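Galectin-1 (Bufo arenarum, PDB 1A78) binds beta-galactosides as a homodimeric lectin, and probably a wide array of complex carbohydrates, and may regulate apoptosis and cell differentiation. Local coordinates at residues N47-F50 and D51-G54. Numbering follows the deposited sequence.
Sequences NARF and DLHG. With YIO (1-thio-beta-D-galactopyranose), chain C; GAL (beta-D-galactopyranose), chain B.
Arg49 and His53 meet where the chain turns a corner after strand 41-49 and bends back beside the bound thiodigalactoside, a compact example of a turn shaping one end of a sugar site. His53 CD2 lies over one face of the guanidinium, 3.9 Å from Arg49 NH1, and the two planes stand nearly perpendicular (87°), so the ring presents its edge. His53 CD2 also comes within 3.4 Å of S1 of the thiogalactose. Leu52 lies against the arginine chain: Leu52 CD2 reaches Arg49 NE at 4.0 Å, the two side chains crossing at about a right angle, while its CG sits over the centre of the His53 ring. With the arginine chain extended from CG to NE, the guanidinium arrives edge-on at the sugars. Arg49 NH2 donates to O4 of the thiogalactose (2.9 Å) and more weakly to its O5; Arg49 NH1 donates to O2 of the second galactose (2.9 Å).

Behind this first shell, Arg49 NE gives an almost straight bond to Asn47 OD1 (3.0 Å, 172°), with NE standing above the carbonyl plane of Asn47 (59° out of it), while OD1 lies in the guanidinium plane. Asn47 ND2 is anchored in turn by the carbonyl of Phe31, and Asp55 forms a salt bridge with Arg49 NH1. A guanidinium fixed through both NE and NH1 is probably held against rotation, consistent with selective reading of the galactose O4.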
ATOM      1  N   ASN A  47     -12.950  -9.434   9.942  1.00 24.72           N
ATOM      2  CA  ASN A  47     -12.336  -9.507  11.261  1.00 25.00           C
ATOM      3  C   ASN A  47     -12.097 -10.948  11.763  1.00 26.27           C
ATOM      4  O   ASN A  47     -13.052 -11.678  12.040  1.00 26.83           O
ATOM      5  CB  ASN A  47     -13.248  -8.723  12.214  1.00 22.96           C
ATOM      6  CG  ASN A  47     -12.671  -8.544  13.606  1.00 24.93           C
ATOM      7  OD1 ASN A  47     -13.393  -8.113  14.498  1.00 27.30           O
ATOM      8  ND2 ASN A  47     -11.379  -8.822  13.800  1.00 24.59           N
ATOM      9  N   ALA A  48     -10.832 -11.361  11.845  1.00 26.50           N
ATOM     10  CA  ALA A  48     -10.488 -12.700  12.325  1.00 26.69           C
ATOM     11  C   ALA A  48     -10.279 -12.598  13.831  1.00 28.41           C
ATOM     12  O   ALA A  48      -9.280 -12.034  14.294  1.00 29.35           O
ATOM     13  CB  ALA A  48      -9.225 -13.221  11.645  1.00 23.30           C
ATOM     14  N   ARG A  49     -11.213 -13.164  14.591  1.00 27.65           N
ATOM     15  CA  ARG A  49     -11.185 -13.128  16.047  1.00 26.92           C
ATOM     16  C   ARG A  49     -10.608 -14.347  16.745  1.00 26.84           C
ATOM     17  O   ARG A  49     -11.238 -15.384  16.816  1.00 26.46           O
ATOM     18  CB  ARG A  49     -12.604 -12.865  16.568  1.00 26.15           C
ATOM     19  CG  ARG A  49     -13.189 -11.552  16.056  1.00 25.97           C
ATOM     20  CD  ARG A  49     -14.579 -11.260  16.597  1.00 25.38           C
ATOM     21  NE  ARG A  49     -15.049  -9.940  16.180  1.00 25.88           N
ATOM     22  CZ  ARG A  49     -16.234  -9.413  16.488  1.00 25.98           C
ATOM     23  NH1 ARG A  49     -17.109 -10.083  17.233  1.00 27.93           N
ATOM     24  NH2 ARG A  49     -16.562  -8.222  16.014  1.00 23.09           N
ATOM     25  N   PHE A  50      -9.393 -14.219  17.251  1.00 28.99           N
ATOM     26  CA  PHE A  50      -8.766 -15.310  17.988  1.00 31.48           C
ATOM     27  C   PHE A  50      -9.535 -15.496  19.301  1.00 32.18           C
ATOM     28  O   PHE A  50      -9.979 -16.588  19.634  1.00 34.56           O
ATOM     29  CB  PHE A  50      -7.304 -14.981  18.294  1.00 30.44           C
ATOM     30  CG  PHE A  50      -6.416 -15.096  17.114  1.00 32.55           C
ATOM     31  CD1 PHE A  50      -5.880 -16.329  16.758  1.00 31.66           C
ATOM     32  CD2 PHE A  50      -6.158 -13.986  16.312  1.00 32.65           C
ATOM     33  CE1 PHE A  50      -5.095 -16.462  15.606  1.00 34.01           C
ATOM     34  CE2 PHE A  50      -5.376 -14.101  15.160  1.00 32.52           C
ATOM     35  CZ  PHE A  50      -4.844 -15.346  14.805  1.00 33.06           C
ATOM     36  N   ASP A  51      -9.722 -14.404  20.020  1.00 30.65           N
ATOM     37  CA  ASP A  51     -10.445 -14.431  21.259  1.00 28.12           C
ATOM     38  C   ASP A  51     -10.927 -13.007  21.455  1.00 26.19           C
ATOM     39  O   ASP A  51     -10.221 -12.194  22.030  1.00 26.47           O
ATOM     40  CB  ASP A  51      -9.492 -14.844  22.369  1.00 29.92           C
ATOM     41  CG  ASP A  51     -10.200 -15.112  23.673  1.00 32.06           C
ATOM     42  OD1 ASP A  51     -11.453 -15.107  23.683  1.00 34.04           O
ATOM     43  OD2 ASP A  51      -9.500 -15.335  24.684  1.00 33.67           O
ATOM     44  N   LEU A  52     -12.113 -12.696  20.949  1.00 24.90           N
ATOM     45  CA  LEU A  52     -12.639 -11.345  21.059  1.00 24.49           C
ATOM     46  C   LEU A  52     -14.171 -11.275  21.116  1.00 25.40           C
ATOM     47  O   LEU A  52     -14.858 -11.805  20.245  1.00 24.58           O
ATOM     48  CB  LEU A  52     -12.115 -10.509  19.889  1.00 23.18           C
ATOM     49  CG  LEU A  52     -12.367  -9.000  19.868  1.00 22.94           C
ATOM     50  CD1 LEU A  52     -11.437  -8.326  20.885  1.00 21.98           C
ATOM     51  CD2 LEU A  52     -12.124  -8.463  18.453  1.00 21.54           C
ATOM     52  N   HIS A  53     -14.698 -10.578  22.132  1.00 26.85           N
ATOM     53  CA  HIS A  53     -16.149 -10.411  22.327  1.00 27.58           C
ATOM     54  C   HIS A  53     -16.923 -11.716  22.400  1.00 27.65           C
ATOM     55  O   HIS A  53     -18.048 -11.775  21.909  1.00 29.64           O
ATOM     56  CB  HIS A  53     -16.764  -9.591  21.202  1.00 26.50           C
ATOM     57  CG  HIS A  53     -16.125  -8.262  21.016  1.00 29.46           C
ATOM     58  ND1 HIS A  53     -15.613  -7.533  22.067  1.00 29.47           N
ATOM     59  CD2 HIS A  53     -15.862  -7.551  19.895  1.00 30.29           C
ATOM     60  CE1 HIS A  53     -15.054  -6.433  21.599  1.00 31.22           C
ATOM     61  NE2 HIS A  53     -15.190  -6.421  20.285  1.00 31.27           N
ATOM     62  N   GLY A  54     -16.337 -12.752  22.990  1.00 27.52           N
ATOM     63  CA  GLY A  54     -17.031 -14.023  23.045  1.00 29.82           C
ATOM     64  C   GLY A  54     -16.825 -14.888  21.801  1.00 32.37           C
ATOM     65  O   GLY A  54     -17.238 -16.052  21.787  1.00 34.90           O
TER
HETATM   66  C1  YIO C   1     -18.168  -5.034  16.622  1.00 27.85           C
HETATM   67  C2  YIO C   1     -16.699  -4.696  16.626  1.00 28.48           C
HETATM   68  C3  YIO C   1     -16.323  -3.995  15.336  1.00 27.92           C
HETATM   69  C4  YIO C   1     -16.630  -4.923  14.194  1.00 27.65           C
HETATM   70  C5  YIO C   1     -18.109  -5.308  14.239  1.00 27.68           C
HETATM   71  C6  YIO C   1     -18.470  -6.334  13.197  1.00 26.44           C
HETATM   72  O2  YIO C   1     -16.411  -3.857  17.722  1.00 31.07           O
HETATM   73  O3  YIO C   1     -14.937  -3.710  15.344  1.00 28.70           O
HETATM   74  O4  YIO C   1     -15.806  -6.073  14.294  1.00 27.01           O
HETATM   75  O5  YIO C   1     -18.472  -5.875  15.512  1.00 30.24           O
HETATM   76  O6  YIO C   1     -19.877  -6.347  13.008  1.00 27.27           O
HETATM   77  S1  YIO C   1     -18.395  -6.110  18.064  1.00 27.70           S
HETATM   78  C1  GAL B   2     -20.180  -6.441  17.869  1.00 26.95           C
HETATM   79  C2  GAL B   2     -20.448  -7.947  18.036  1.00 27.62           C
HETATM   80  C3  GAL B   2     -21.925  -8.262  17.772  1.00 27.15           C
HETATM   81  C4  GAL B   2     -22.815  -7.386  18.664  1.00 26.96           C
HETATM   82  C5  GAL B   2     -22.477  -5.932  18.415  1.00 26.93           C
HETATM   83  C6  GAL B   2     -23.306  -5.050  19.317  1.00 28.18           C
HETATM   84  O2  GAL B   2     -19.644  -8.703  17.148  1.00 27.44           O
HETATM   85  O3  GAL B   2     -22.169  -9.635  18.038  1.00 26.52           O
HETATM   86  O4  GAL B   2     -22.574  -7.674  20.038  1.00 23.69           O
HETATM   87  O5  GAL B   2     -21.073  -5.697  18.728  1.00 28.86           O
HETATM   88  O6  GAL B   2     -22.790  -3.739  19.353  1.00 33.02           O